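Local coordinates for inositol-3-phosphate synthase (Caenorhabditis elegans, PDB 1VKO), which belongs to the myo-inositol-1-phosphate synthase family and binds nicotinamide-adenine-dinucleotide, probably largely through a Rossmann-like domain, within a four-chain assembly, at residues K220-R232 with V279-E292. Residues are numbered along the deposited sequence; the frame is centred on the assembly and turned at random.
Sequences KLEHLEHIRADIR and VSPSNIFAVASILE
Glu292 OE2 takes bonds from two arginines one helical turn apart. Arg228 NE lies 2.8 Å from Glu292 OE2, on the anti side but clearly tilted out of the carboxylate plane, with an N-H...O angle of 139°; Arg228 NH2 adds a weak second bond to Glu292 OE2. Arg232 NE reaches Glu292 OE2 at 3.0 Å, also weakly, its guanidinium turned 77° from the carboxylate plane. A bend at chi3 folds the Arg228 guanidinium back over Leu291, whose CB covers one face. Long salt bridges from both arginines to Glu225 extend the network along helix 220-232, consistent with mutual charge compensation.

At the other end, the extended Lys220 chain delivers NZ to a lone pair of Val279 O, 3.0 Å away and in the carbonyl plane; Glu276 O also accepts from this ammonium.

Between these polar ends, Ala288 is a knob in a hole formed by Leu224, Ile227, Arg228 and Ile231, with Ala288 CB 3.6 Å from Ile227 CG2. The CA atoms of Arg228 and Ala288 come within 4.9 Å, where the small methyl lets the helices close in. Leu224 CD1 meets Val287 CG1 at 3.6 Å, while Ile284 CG2 rests on the backbone of Leu224. Ile227 CD1 touches Phe285 CE1 at 3.6 Å; the Phe285 side chain is itself about 5 Å from the bound NAD.

The helix axes cross at -48°, 8.7 Å apart. Helix 220-238 leads into strand 242-247 and helix 281-291 into strand 295-298, neighbours in the parallel sheet, consistent with this family's Rossmann-type fold. Helix 265-273 adjoins Leu224, Val287 and Leu291; helix 307-316 meets Ile290 and Leu291; Tyr296 of strand 295-298 packs against Phe285 and Ser289.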
# COMPACT_ATOMS: atom_id res chain seq x y z
N LYS A 220 -10.59 -28.95 -40.32
CA LYS A 220 -11.26 -28.58 -39.07
C LYS A 220 -12.49 -29.42 -38.79
O LYS A 220 -12.92 -29.55 -37.62
CB LYS A 220 -11.64 -27.06 -39.06
CG LYS A 220 -10.43 -26.16 -39.23
CD LYS A 220 -10.67 -24.65 -39.03
CE LYS A 220 -9.35 -23.87 -39.15
NZ LYS A 220 -9.51 -22.43 -38.72
N LEU A 221 -13.08 -29.98 -39.85
CA LEU A 221 -14.24 -30.88 -39.70
C LEU A 221 -13.80 -32.25 -39.21
O LEU A 221 -14.50 -32.88 -38.41
CB LEU A 221 -15.05 -31.00 -41.00
CG LEU A 221 -16.21 -32.03 -40.96
CD1 LEU A 221 -17.38 -31.53 -40.10
CD2 LEU A 221 -16.69 -32.36 -42.37
N GLU A 222 -12.64 -32.72 -39.67
CA GLU A 222 -12.08 -33.92 -39.07
C GLU A 222 -11.74 -33.66 -37.62
O GLU A 222 -12.00 -34.51 -36.78
CB GLU A 222 -10.84 -34.35 -39.79
CG GLU A 222 -11.09 -35.04 -41.11
CD GLU A 222 -10.07 -36.12 -41.34
OE1 GLU A 222 -8.86 -35.79 -41.18
OE2 GLU A 222 -10.47 -37.27 -41.65
N HIS A 223 -11.24 -32.46 -37.31
CA HIS A 223 -11.00 -32.09 -35.92
C HIS A 223 -12.27 -32.13 -35.09
O HIS A 223 -12.28 -32.72 -34.01
CB HIS A 223 -10.28 -30.76 -35.79
CG HIS A 223 -8.89 -30.81 -36.33
ND1 HIS A 223 -8.25 -29.71 -36.85
CD2 HIS A 223 -8.03 -31.85 -36.46
CE1 HIS A 223 -7.05 -30.07 -37.29
NE2 HIS A 223 -6.90 -31.36 -37.06
N LEU A 224 -13.34 -31.55 -35.64
CA LEU A 224 -14.65 -31.53 -35.00
C LEU A 224 -15.11 -32.92 -34.64
O LEU A 224 -15.60 -33.16 -33.55
CB LEU A 224 -15.68 -30.86 -35.93
CG LEU A 224 -17.12 -30.97 -35.48
CD1 LEU A 224 -17.31 -30.38 -34.11
CD2 LEU A 224 -17.97 -30.24 -36.48
N GLU A 225 -14.93 -33.83 -35.59
CA GLU A 225 -15.35 -35.21 -35.43
C GLU A 225 -14.49 -35.92 -34.41
O GLU A 225 -14.97 -36.81 -33.72
CB GLU A 225 -15.24 -35.92 -36.78
CG GLU A 225 -16.47 -35.74 -37.66
CD GLU A 225 -17.74 -36.27 -37.03
OE1 GLU A 225 -17.69 -37.22 -36.19
OE2 GLU A 225 -18.80 -35.73 -37.37
N HIS A 226 -13.22 -35.53 -34.32
CA HIS A 226 -12.28 -36.22 -33.44
C HIS A 226 -12.66 -35.94 -31.99
O HIS A 226 -12.68 -36.87 -31.17
CB HIS A 226 -10.87 -35.73 -33.70
CG HIS A 226 -9.82 -36.42 -32.88
ND1 HIS A 226 -8.86 -37.23 -33.44
CD2 HIS A 226 -9.57 -36.39 -31.55
CE1 HIS A 226 -8.06 -37.68 -32.49
NE2 HIS A 226 -8.46 -37.18 -31.34
N ILE A 227 -12.94 -34.68 -31.67
CA ILE A 227 -13.40 -34.30 -30.33
C ILE A 227 -14.78 -34.86 -30.02
O ILE A 227 -15.04 -35.25 -28.88
CB ILE A 227 -13.49 -32.78 -30.19
CG1 ILE A 227 -12.17 -32.13 -30.62
CG2 ILE A 227 -13.85 -32.42 -28.75
CD1 ILE A 227 -11.00 -32.41 -29.72
N ARG A 228 -15.70 -34.84 -30.99
CA ARG A 228 -17.00 -35.49 -30.79
C ARG A 228 -16.71 -36.92 -30.29
O ARG A 228 -17.25 -37.35 -29.29
CB ARG A 228 -17.81 -35.52 -32.08
CG ARG A 228 -18.31 -34.15 -32.49
CD ARG A 228 -19.38 -34.17 -33.55
NE ARG A 228 -20.61 -34.76 -33.03
CZ ARG A 228 -21.70 -34.98 -33.76
NH1 ARG A 228 -21.73 -34.66 -35.05
NH2 ARG A 228 -22.76 -35.51 -33.18
N ALA A 229 -15.80 -37.60 -30.99
CA ALA A 229 -15.45 -38.99 -30.70
C ALA A 229 -14.96 -39.12 -29.28
O ALA A 229 -15.31 -40.07 -28.57
CB ALA A 229 -14.39 -39.48 -31.70
N ASP A 230 -14.21 -38.10 -28.84
CA ASP A 230 -13.60 -38.05 -27.50
C ASP A 230 -14.64 -37.94 -26.41
O ASP A 230 -14.52 -38.56 -25.35
CB ASP A 230 -12.58 -36.91 -27.39
CG ASP A 230 -11.23 -37.23 -28.05
OD1 ASP A 230 -10.88 -38.43 -28.26
OD2 ASP A 230 -10.43 -36.33 -28.38
N ILE A 231 -15.69 -37.20 -26.70
CA ILE A 231 -16.75 -36.95 -25.73
C ILE A 231 -17.64 -38.16 -25.53
O ILE A 231 -17.92 -38.53 -24.39
CB ILE A 231 -17.59 -35.73 -26.18
CG1 ILE A 231 -16.75 -34.45 -26.06
CG2 ILE A 231 -18.89 -35.65 -25.37
CD1 ILE A 231 -17.35 -33.27 -26.72
N ARG A 232 -18.08 -38.77 -26.64
CA ARG A 232 -18.97 -39.92 -26.58
C ARG A 232 -18.36 -41.06 -25.81
O ARG A 232 -19.04 -41.73 -25.05
CB ARG A 232 -19.30 -40.45 -27.97
CG ARG A 232 -20.08 -39.54 -28.84
CD ARG A 232 -20.61 -40.26 -30.06
NE ARG A 232 -20.33 -39.53 -31.31
CZ ARG A 232 -19.31 -39.76 -32.12
NH1 ARG A 232 -18.42 -40.72 -31.86
NH2 ARG A 232 -19.18 -39.04 -33.22
N VAL A 279 -12.12 -19.58 -37.61
CA VAL A 279 -12.82 -20.54 -36.77
C VAL A 279 -11.79 -21.09 -35.79
O VAL A 279 -10.86 -21.77 -36.18
CB VAL A 279 -13.47 -21.67 -37.62
CG1 VAL A 279 -14.03 -22.78 -36.74
CG2 VAL A 279 -14.56 -21.10 -38.51
N SER A 280 -11.96 -20.74 -34.52
CA SER A 280 -10.98 -21.06 -33.49
C SER A 280 -11.08 -22.49 -32.99
O SER A 280 -12.13 -23.12 -33.11
CB SER A 280 -11.13 -20.09 -32.31
OG SER A 280 -12.15 -20.51 -31.42
N PRO A 281 -10.00 -22.97 -32.37
CA PRO A 281 -10.02 -24.22 -31.62
C PRO A 281 -11.14 -24.22 -30.58
O PRO A 281 -11.78 -25.26 -30.37
CB PRO A 281 -8.67 -24.19 -30.92
CG PRO A 281 -7.80 -23.46 -31.92
CD PRO A 281 -8.66 -22.34 -32.34
N SER A 282 -11.37 -23.07 -29.94
CA SER A 282 -12.40 -22.98 -28.93
C SER A 282 -13.78 -23.01 -29.53
O SER A 282 -14.70 -23.38 -28.84
CB SER A 282 -12.23 -21.77 -28.02
OG SER A 282 -12.66 -20.58 -28.64
N ASN A 283 -13.92 -22.64 -30.80
CA ASN A 283 -15.20 -22.78 -31.51
C ASN A 283 -15.51 -24.25 -31.74
O ASN A 283 -16.64 -24.67 -31.61
CB ASN A 283 -15.15 -22.11 -32.87
CG ASN A 283 -15.31 -20.57 -32.82
OD1 ASN A 283 -14.97 -19.89 -33.77
ND2 ASN A 283 -15.86 -20.05 -31.73
N ILE A 284 -14.48 -25.03 -32.08
CA ILE A 284 -14.65 -26.44 -32.43
C ILE A 284 -15.01 -27.25 -31.20
O ILE A 284 -16.01 -27.96 -31.22
CB ILE A 284 -13.43 -27.01 -33.24
CG1 ILE A 284 -13.36 -26.31 -34.62
CG2 ILE A 284 -13.61 -28.48 -33.51
CD1 ILE A 284 -11.99 -26.28 -35.25
N PHE A 285 -14.27 -27.10 -30.10
CA PHE A 285 -14.76 -27.62 -28.83
C PHE A 285 -16.20 -27.20 -28.52
O PHE A 285 -16.99 -28.05 -28.19
CB PHE A 285 -13.84 -27.26 -27.67
CG PHE A 285 -12.55 -27.97 -27.68
CD1 PHE A 285 -12.45 -29.25 -27.11
CD2 PHE A 285 -11.41 -27.40 -28.25
CE1 PHE A 285 -11.21 -29.95 -27.11
CE2 PHE A 285 -10.15 -28.08 -28.25
CZ PHE A 285 -10.06 -29.38 -27.68
N ALA A 286 -16.55 -25.93 -28.63
CA ALA A 286 -17.93 -25.57 -28.25
C ALA A 286 -18.89 -26.38 -29.10
O ALA A 286 -19.85 -26.98 -28.58
CB ALA A 286 -18.19 -24.07 -28.37
N VAL A 287 -18.63 -26.43 -30.41
CA VAL A 287 -19.44 -27.24 -31.36
C VAL A 287 -19.44 -28.75 -31.05
O VAL A 287 -20.49 -29.38 -30.98
CB VAL A 287 -19.07 -26.90 -32.82
CG1 VAL A 287 -19.81 -27.78 -33.81
CG2 VAL A 287 -19.43 -25.45 -33.11
N ALA A 288 -18.27 -29.33 -30.80
CA ALA A 288 -18.22 -30.76 -30.47
C ALA A 288 -19.05 -31.10 -29.22
O ALA A 288 -19.56 -32.22 -29.09
CB ALA A 288 -16.82 -31.19 -30.29
N SER A 289 -19.16 -30.13 -28.32
CA SER A 289 -19.81 -30.28 -27.01
C SER A 289 -21.30 -30.29 -27.23
O SER A 289 -21.99 -31.23 -26.82
CB SER A 289 -19.42 -29.14 -26.06
OG SER A 289 -18.02 -29.02 -25.96
N ILE A 290 -21.77 -29.25 -27.91
CA ILE A 290 -23.19 -29.08 -28.15
C ILE A 290 -23.72 -30.24 -28.96
O ILE A 290 -24.68 -30.87 -28.55
CB ILE A 290 -23.48 -27.75 -28.86
CG1 ILE A 290 -23.14 -26.58 -27.95
CG2 ILE A 290 -24.94 -27.70 -29.28
CD1 ILE A 290 -22.85 -25.28 -28.72
N LEU A 291 -23.06 -30.55 -30.08
CA LEU A 291 -23.51 -31.66 -30.94
C LEU A 291 -23.61 -32.99 -30.21
O LEU A 291 -24.42 -33.82 -30.57
CB LEU A 291 -22.67 -31.76 -32.23
CG LEU A 291 -22.82 -30.50 -33.08
CD1 LEU A 291 -21.78 -30.49 -34.10
CD2 LEU A 291 -24.16 -30.46 -33.74
N GLU A 292 -22.82 -33.16 -29.15
CA GLU A 292 -22.87 -34.35 -28.29
C GLU A 292 -23.72 -34.21 -27.01
O GLU A 292 -23.64 -35.06 -26.12
CB GLU A 292 -21.46 -34.76 -27.89
CG GLU A 292 -20.61 -35.21 -29.06
CD GLU A 292 -21.20 -36.43 -29.74
OE1 GLU A 292 -21.95 -37.17 -29.06
OE2 GLU A 292 -20.92 -36.63 -30.95